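Local coordinates for germination protein (Bacillus megaterium, PDB 6O59) that probably takes part in sensing germinants as the A subunit of the spore germinant receptor GerK3, here represented by its N-terminal domain, at residues 22-34 with 39-51. Residues are numbered along the deposited sequence; the frame is centred on the assembly and turned at random.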
ATOM      1  N   GLY A  22      -7.104  -3.175  -4.512  1.00 78.87           N
ATOM      2  CA  GLY A  22      -7.430  -4.430  -3.841  1.00 80.68           C
ATOM      3  C   GLY A  22      -7.649  -4.391  -2.347  1.00 86.08           C
ATOM      4  O   GLY A  22      -7.498  -5.425  -1.677  1.00 87.01           O
ATOM      5  N   ASN A  23      -8.056  -3.205  -1.826  1.00 82.30           N
ATOM      6  CA  ASN A  23      -8.298  -2.903  -0.409  1.00 81.41           C
ATOM      7  C   ASN A  23      -7.015  -3.230   0.379  1.00 84.22           C
ATOM      8  O   ASN A  23      -7.057  -3.919   1.408  1.00 85.66           O
ATOM      9  CB  ASN A  23      -9.535  -3.654   0.118  1.00 84.30           C
ATOM     10  CG  ASN A  23     -10.628  -2.743   0.616  1.00111.49           C
ATOM     11  OD1 ASN A  23     -10.537  -2.143   1.707  1.00103.91           O
ATOM     12  ND2 ASN A  23     -11.693  -2.625  -0.174  1.00101.75           N
ATOM     13  N   SER A  24      -5.854  -2.785  -0.182  1.00 77.54           N
ATOM     14  CA  SER A  24      -4.509  -3.020   0.351  1.00 74.89           C
ATOM     15  C   SER A  24      -4.371  -2.363   1.706  1.00 75.49           C
ATOM     16  O   SER A  24      -4.833  -1.236   1.897  1.00 74.26           O
ATOM     17  CB  SER A  24      -3.440  -2.528  -0.619  1.00 74.74           C
ATOM     18  OG  SER A  24      -3.178  -3.504  -1.611  1.00 77.38           O
ATOM     19  N   SER A  25      -3.772  -3.095   2.655  1.00 71.33           N
ATOM     20  CA  SER A  25      -3.661  -2.692   4.055  1.00 70.68           C
ATOM     21  C   SER A  25      -2.805  -1.446   4.304  1.00 74.47           C
ATOM     22  O   SER A  25      -2.997  -0.825   5.348  1.00 75.70           O
ATOM     23  CB  SER A  25      -3.157  -3.846   4.910  1.00 73.99           C
ATOM     24  OG  SER A  25      -1.938  -4.403   4.443  1.00 83.72           O
ATOM     25  N   ASP A  26      -1.914  -1.048   3.365  1.00 68.94           N
ATOM     26  CA  ASP A  26      -1.033   0.103   3.575  1.00 66.95           C
ATOM     27  C   ASP A  26      -1.536   1.377   2.915  1.00 69.98           C
ATOM     28  O   ASP A  26      -0.877   2.413   2.999  1.00 68.62           O
ATOM     29  CB  ASP A  26       0.391  -0.213   3.098  1.00 69.01           C
ATOM     30  CG  ASP A  26       0.577  -0.527   1.624  1.00 78.21           C
ATOM     31  OD1 ASP A  26      -0.423  -0.843   0.950  1.00 78.27           O
ATOM     32  OD2 ASP A  26       1.731  -0.478   1.155  1.00 85.87           O
ATOM     33  N   ILE A  27      -2.705   1.317   2.280  1.00 67.58           N
ATOM     34  CA  ILE A  27      -3.278   2.506   1.671  1.00 66.66           C
ATOM     35  C   ILE A  27      -4.159   3.194   2.719  1.00 72.33           C
ATOM     36  O   ILE A  27      -5.155   2.628   3.182  1.00 73.73           O
ATOM     37  CB  ILE A  27      -3.989   2.158   0.355  1.00 70.33           C
ATOM     38  CG1 ILE A  27      -2.916   1.804  -0.702  1.00 69.13           C
ATOM     39  CG2 ILE A  27      -4.868   3.337  -0.119  1.00 72.80           C
ATOM     40  CD1 ILE A  27      -3.324   0.962  -1.697  1.00 71.13           C
ATOM     41  N   VAL A  28      -3.735   4.401   3.136  1.00 68.37           N
ATOM     42  CA  VAL A  28      -4.389   5.206   4.180  1.00 67.83           C
ATOM     43  C   VAL A  28      -5.329   6.259   3.575  1.00 71.58           C
ATOM     44  O   VAL A  28      -4.940   7.004   2.672  1.00 69.93           O
ATOM     45  CB  VAL A  28      -3.352   5.880   5.122  1.00 69.61           C
ATOM     46  CG1 VAL A  28      -4.034   6.629   6.249  1.00 69.80           C
ATOM     47  CG2 VAL A  28      -2.381   4.867   5.685  1.00 69.40           C
ATOM     48  N   ILE A  29      -6.559   6.314   4.122  1.00 69.24           N
ATOM     49  CA  ILE A  29      -7.608   7.275   3.804  1.00 69.70           C
ATOM     50  C   ILE A  29      -7.901   8.067   5.084  1.00 76.26           C
ATOM     51  O   ILE A  29      -8.387   7.501   6.066  1.00 77.53           O
ATOM     52  CB  ILE A  29      -8.885   6.612   3.209  1.00 73.70           C
ATOM     53  CG1 ILE A  29      -8.565   5.923   1.865  1.00 73.87           C
ATOM     54  CG2 ILE A  29     -10.022   7.653   3.060  1.00 75.09           C
ATOM     55  CD1 ILE A  29      -9.631   5.014   1.268  1.00 82.32           C
ATOM     56  N   ARG A  30      -7.580   9.365   5.076  1.00 72.72           N
ATOM     57  CA  ARG A  30      -7.858  10.249   6.203  1.00 73.19           C
ATOM     58  C   ARG A  30      -9.018  11.158   5.835  1.00 78.97           C
ATOM     59  O   ARG A  30      -8.885  12.014   4.961  1.00 78.23           O
ATOM     60  CB  ARG A  30      -6.622  11.074   6.612  1.00 71.25           C
ATOM     61  CG  ARG A  30      -5.429  10.258   7.066  1.00 75.41           C
ATOM     62  CD  ARG A  30      -5.384  10.132   8.557  1.00 86.34           C
ATOM     63  NE  ARG A  30      -4.013   9.955   9.026  1.00 97.20           N
ATOM     64  CZ  ARG A  30      -3.510   8.805   9.451  1.00109.68           C
ATOM     65  NH1 ARG A  30      -4.266   7.712   9.482  1.00 90.98           N
ATOM     66  NH2 ARG A  30      -2.253   8.738   9.866  1.00103.26           N
ATOM     67  N   HIS A  31     -10.176  10.936   6.445  1.00 78.11           N
ATOM     68  CA  HIS A  31     -11.324  11.798   6.190  1.00 79.95           C
ATOM     69  C   HIS A  31     -11.209  13.064   7.003  1.00 85.12           C
ATOM     70  O   HIS A  31     -10.778  13.024   8.161  1.00 86.34           O
ATOM     71  CB  HIS A  31     -12.639  11.105   6.535  1.00 82.68           C
ATOM     72  CG  HIS A  31     -12.981   9.981   5.627  1.00 86.00           C
ATOM     73  ND1 HIS A  31     -12.673   8.673   5.957  1.00 87.36           N
ATOM     74  CD2 HIS A  31     -13.596  10.000   4.425  1.00 88.62           C
ATOM     75  CE1 HIS A  31     -13.110   7.939   4.949  1.00 87.29           C
ATOM     76  NE2 HIS A  31     -13.672   8.694   4.002  1.00 88.48           N
ATOM     77  N   PHE A  32     -11.595  14.184   6.402  1.00 80.90           N
ATOM     78  CA  PHE A  32     -11.649  15.470   7.073  1.00 81.36           C
ATOM     79  C   PHE A  32     -12.722  16.356   6.405  1.00 87.78           C
ATOM     80  O   PHE A  32     -13.351  15.958   5.412  1.00 86.27           O
ATOM     81  CB  PHE A  32     -10.275  16.151   7.151  1.00 80.92           C
ATOM     82  CG  PHE A  32      -9.715  16.723   5.876  1.00 81.06           C
ATOM     83  CD1 PHE A  32      -9.059  15.912   4.960  1.00 81.08           C
ATOM     84  CD2 PHE A  32      -9.797  18.087   5.614  1.00 84.27           C
ATOM     85  CE1 PHE A  32      -8.527  16.451   3.790  1.00 81.00           C
ATOM     86  CE2 PHE A  32      -9.256  18.623   4.447  1.00 85.56           C
ATOM     87  CZ  PHE A  32      -8.616  17.805   3.550  1.00 81.00           C
ATOM     88  N   LYS A  33     -12.976  17.519   7.008  1.00 87.37           N
ATOM     89  CA  LYS A  33     -13.979  18.450   6.536  1.00 90.03           C
ATOM     90  C   LYS A  33     -13.375  19.819   6.372  1.00 97.87           C
ATOM     91  O   LYS A  33     -12.472  20.206   7.120  1.00 96.71           O
ATOM     92  CB  LYS A  33     -15.183  18.478   7.479  1.00 93.94           C
ATOM     93  CG  LYS A  33     -16.400  17.831   6.853  1.00105.11           C
ATOM     94  CD  LYS A  33     -16.990  16.722   7.690  1.00112.77           C
ATOM     95  CE  LYS A  33     -18.157  16.104   6.960  1.00124.46           C
ATOM     96  NZ  LYS A  33     -18.575  14.815   7.571  1.00133.55           N
ATOM     97  N   ILE A  34     -13.857  20.533   5.358  1.00 98.68           N
ATOM     98  CA  ILE A  34     -13.418  21.872   5.018  1.00100.88           C
ATOM     99  C   ILE A  34     -14.667  22.763   4.779  1.00110.01           C
ATOM    100  O   ILE A  34     -15.803  22.273   4.725  1.00110.61           O
ATOM    101  CB  ILE A  34     -12.416  21.791   3.825  1.00102.27           C
ATOM    102  CG1 ILE A  34     -11.256  22.801   4.000  1.00103.45           C
ATOM    103  CG2 ILE A  34     -13.064  21.877   2.441  1.00103.60           C
ATOM    104  CD1 ILE A  34      -9.947  22.204   4.805  1.00111.65           C
ATOM    105  N   SER A  39     -19.001  21.809   5.972  1.00113.01           N
ATOM    106  CA  SER A  39     -19.989  21.190   5.086  1.00112.80           C
ATOM    107  C   SER A  39     -19.333  20.354   3.990  1.00109.13           C
ATOM    108  O   SER A  39     -19.928  19.379   3.529  1.00110.00           O
ATOM    109  CB  SER A  39     -20.853  22.270   4.440  1.00119.97           C
ATOM    110  OG  SER A  39     -20.091  23.102   3.576  1.00127.23           O
ATOM    111  N   LEU A  40     -18.134  20.754   3.552  1.00 97.65           N
ATOM    112  CA  LEU A  40     -17.471  20.080   2.458  1.00 92.59           C
ATOM    113  C   LEU A  40     -16.538  18.977   2.942  1.00 91.72           C
ATOM    114  O   LEU A  40     -15.534  19.248   3.595  1.00 89.60           O
ATOM    115  CB  LEU A  40     -16.719  21.111   1.615  1.00 91.34           C
ATOM    116  CG  LEU A  40     -16.433  20.752   0.170  1.00 93.32           C
ATOM    117  CD1 LEU A  40     -17.704  20.533  -0.618  1.00 95.86           C
ATOM    118  CD2 LEU A  40     -15.640  21.845  -0.476  1.00 95.21           C
ATOM    119  N   ALA A  41     -16.876  17.725   2.603  1.00 85.96           N
ATOM    120  CA  ALA A  41     -16.069  16.562   2.944  1.00 81.31           C
ATOM    121  C   ALA A  41     -14.884  16.465   2.003  1.00 82.94           C
ATOM    122  O   ALA A  41     -15.022  16.725   0.811  1.00 82.93           O
ATOM    123  CB  ALA A  41     -16.904  15.299   2.862  1.00 82.48           C
ATOM    124  N   ALA A  42     -13.714  16.110   2.546  1.00 77.44           N
ATOM    125  CA  ALA A  42     -12.476  15.915   1.799  1.00 74.48           C
ATOM    126  C   ALA A  42     -11.716  14.721   2.363  1.00 76.11           C
ATOM    127  O   ALA A  42     -12.039  14.249   3.455  1.00 75.85           O
ATOM    128  CB  ALA A  42     -11.623  17.175   1.850  1.00 74.72           C
ATOM    129  N   ALA A  43     -10.739  14.202   1.611  1.00 71.86           N
ATOM    130  CA  ALA A  43      -9.926  13.067   2.056  1.00 70.38           C
ATOM    131  C   ALA A  43      -8.484  13.159   1.577  1.00 73.85           C
ATOM    132  O   ALA A  43      -8.231  13.656   0.469  1.00 72.52           O
ATOM    133  CB  ALA A  43     -10.534  11.748   1.582  1.00 71.16           C
ATOM    134  N   ILE A  44      -7.543  12.668   2.428  1.00 70.97           N
ATOM    135  CA  ILE A  44      -6.123  12.489   2.105  1.00 69.78           C
ATOM    136  C   ILE A  44      -5.919  11.001   1.858  1.00 73.48           C
ATOM    137  O   ILE A  44      -6.273  10.178   2.717  1.00 74.18           O
ATOM    138  CB  ILE A  44      -5.091  13.020   3.139  1.00 72.97           C
ATOM    139  CG1 ILE A  44      -5.623  14.230   3.934  1.00 76.39           C
ATOM    140  CG2 ILE A  44      -3.745  13.315   2.442  1.00 70.98           C
ATOM    141  CD1 ILE A  44      -4.729  14.697   5.105  1.00 87.47           C
ATOM    142  N   VAL A  45      -5.391  10.650   0.684  1.00 68.21           N
ATOM    143  CA  VAL A  45      -5.123   9.256   0.334  1.00 67.17           C
ATOM    144  C   VAL A  45      -3.635   9.128   0.053  1.00 68.44           C
ATOM    145  O   VAL A  45      -3.119   9.826  -0.825  1.00 68.67           O
ATOM    146  CB  VAL A  45      -5.987   8.710  -0.849  1.00 71.80           C
ATOM    147  CG1 VAL A  45      -5.733   7.219  -1.067  1.00 71.45           C
ATOM    148  CG2 VAL A  45      -7.475   8.958  -0.629  1.00 72.92           C
ATOM    149  N   TYR A  46      -2.949   8.229   0.780  1.00 62.23           N
ATOM    150  CA  TYR A  46      -1.520   7.991   0.603  1.00 59.82           C
ATOM    151  C   TYR A  46      -1.117   6.559   1.001  1.00 63.69           C
ATOM    152  O   TYR A  46      -1.795   5.937   1.819  1.00 64.02           O
ATOM    153  CB  TYR A  46      -0.701   9.028   1.408  1.00 59.90           C
ATOM    154  CG  TYR A  46      -0.859   8.941   2.910  1.00 62.12           C
ATOM    155  CD1 TYR A  46      -1.918   9.575   3.559  1.00 65.07           C
ATOM    156  CD2 TYR A  46       0.067   8.253   3.689  1.00 63.05           C
ATOM    157  CE1 TYR A  46      -2.069   9.493   4.943  1.00 67.14           C
ATOM    158  CE2 TYR A  46      -0.081   8.152   5.070  1.00 64.62           C
ATOM    159  CZ  TYR A  46      -1.146   8.781   5.696  1.00 75.35           C
ATOM    160  OH  TYR A  46      -1.271   8.699   7.065  1.00 79.79           O
ATOM    161  N   ILE A  47       0.015   6.062   0.449  1.00 60.21           N
ATOM    162  CA  ILE A  47       0.592   4.753   0.804  1.00 60.28           C
ATOM    163  C   ILE A  47       1.571   4.973   1.970  1.00 65.98           C
ATOM    164  O   ILE A  47       2.542   5.728   1.845  1.00 66.04           O
ATOM    165  CB  ILE A  47       1.273   3.975  -0.381  1.00 62.44           C
ATOM    166  CG1 ILE A  47       0.308   3.698  -1.540  1.00 62.55           C
ATOM    167  CG2 ILE A  47       1.899   2.669   0.093  1.00 62.30           C
ATOM    168  CD1 ILE A  47       1.008   3.263  -2.714  1.00 66.67           C
ATOM    169  N   GLU A  48       1.307   4.280   3.082  1.00 63.26           N
ATOM    170  CA  GLU A  48       2.075   4.263   4.312  1.00 63.41           C
ATOM    171  C   GLU A  48       3.567   3.951   4.068  1.00 69.08           C
ATOM    172  O   GLU A  48       3.910   3.003   3.338  1.00 69.79           O
ATOM    173  CB  GLU A  48       1.479   3.172   5.227  1.00 65.75           C
ATOM    174  CG  GLU A  48       1.017   3.611   6.604  1.00 74.00           C
ATOM    175  CD  GLU A  48       0.171   2.576   7.331  1.00105.34           C
ATOM    176  OE1 GLU A  48       0.388   1.359   7.117  1.00 95.77           O
ATOM    177  OE2 GLU A  48      -0.712   2.985   8.122  1.00106.49           O
ATOM    178  N   GLY A  49       4.421   4.759   4.689  1.00 66.05           N
ATOM    179  CA  GLY A  49       5.866   4.574   4.711  1.00 66.54           C
ATOM    180  C   GLY A  49       6.686   4.940   3.499  1.00 71.39           C
ATOM    181  O   GLY A  49       7.908   4.792   3.545  1.00 71.91           O
ATOM    182  N   ILE A  50       6.052   5.393   2.405  1.00 68.52           N
ATOM    183  CA  ILE A  50       6.802   5.779   1.198  1.00 68.72           C
ATOM    184  C   ILE A  50       6.581   7.276   0.934  1.00 77.57           C
ATOM    185  O   ILE A  50       6.735   7.753  -0.196  1.00 78.69           O
ATOM    186  CB  ILE A  50       6.475   4.888  -0.049  1.00 69.99           C
ATOM    187  CG1 ILE A  50       4.986   4.954  -0.447  1.00 67.68           C
ATOM    188  CG2 ILE A  50       6.949   3.454   0.170  1.00 70.85           C
ATOM    189  CD1 ILE A  50       4.760   4.745  -1.852  1.00 62.58           C
ATOM    190  N   VAL A  51       6.252   8.020   1.996  1.00 76.50           N
ATOM    191  CA  VAL A  51       5.966   9.449   1.920  1.00 76.95           C
ATOM    192  C   VAL A  51       6.190  10.166   3.289  1.00 81.33           C
ATOM    193  O   VAL A  51       5.952   9.567   4.351  1.00 82.70           O
ATOM    194  CB  VAL A  51       4.500   9.647   1.382  1.00 80.79           C
ATOM    195  CG1 VAL A  51       3.428   9.138   2.352  1.00 80.05           C
ATOM    196  CG2 VAL A  51       4.238  11.085   0.934  1.00 81.08           C
TER
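Leu40 pairs with Ile34 at the turn end of an antiparallel beta hairpin made by strands 27-34 and 40-47; the N-to-C directions of the two strand segments make an angle of 142°. Two backbone hydrogen bonds make this a hydrogen-bonded pair, Ile34 N to Leu40 O and Leu40 N to Ile34 O, and Leu40 CB lies 3.8 Å from Ile34 CG2. At Ala42 the methyl group sits over one face of the Phe32 ring, with CB 3.8 Å from the ring centroid and displaced toward the CZ rim, a CH-pi contact. Phe32 reaches across because its CG stands between the backbone N and the carbonyl carbon (chi1 73°), which lays the ring over the neighbouring strand. Ile44 meets the same ring obliquely, CG1 to Phe32 CE1 at 3.7 Å, and Leu60 of helix 54-62 touches both side chains, so this face of the hairpin packs against that helix. Val45 belongs to the other face, beside Ile29 and Ile27, while its backbone hydrogen bonds with Leu111 join the hairpin to the next strand of a five-stranded antiparallel sheet, in which 27-34 is an outermost strand. Tyr46 repeats the aromatic theme with the roles of the strands exchanged: Val28 CB stands over its ring, 3.9 Å from the centroid and 19° off the normal. Its OH approaches a face of the Arg30 guanidinium, but the angle is too poor for a hydrogen bond; Arg30 NE is hydrogen-bonded to OE1 of Gln57. The Ile47 side chain crosses that of Ile27 at a slant, the two meeting through their CG1 atoms, and lies side by side with Asp26, whose OD1 forms a salt bridge with Arg161. Glu48 closes the pairing through a nearly straight bond, its N donating to Asp26 O at 2.9 Å, while its OE2 rests 3.5 Å from Val28 CG2.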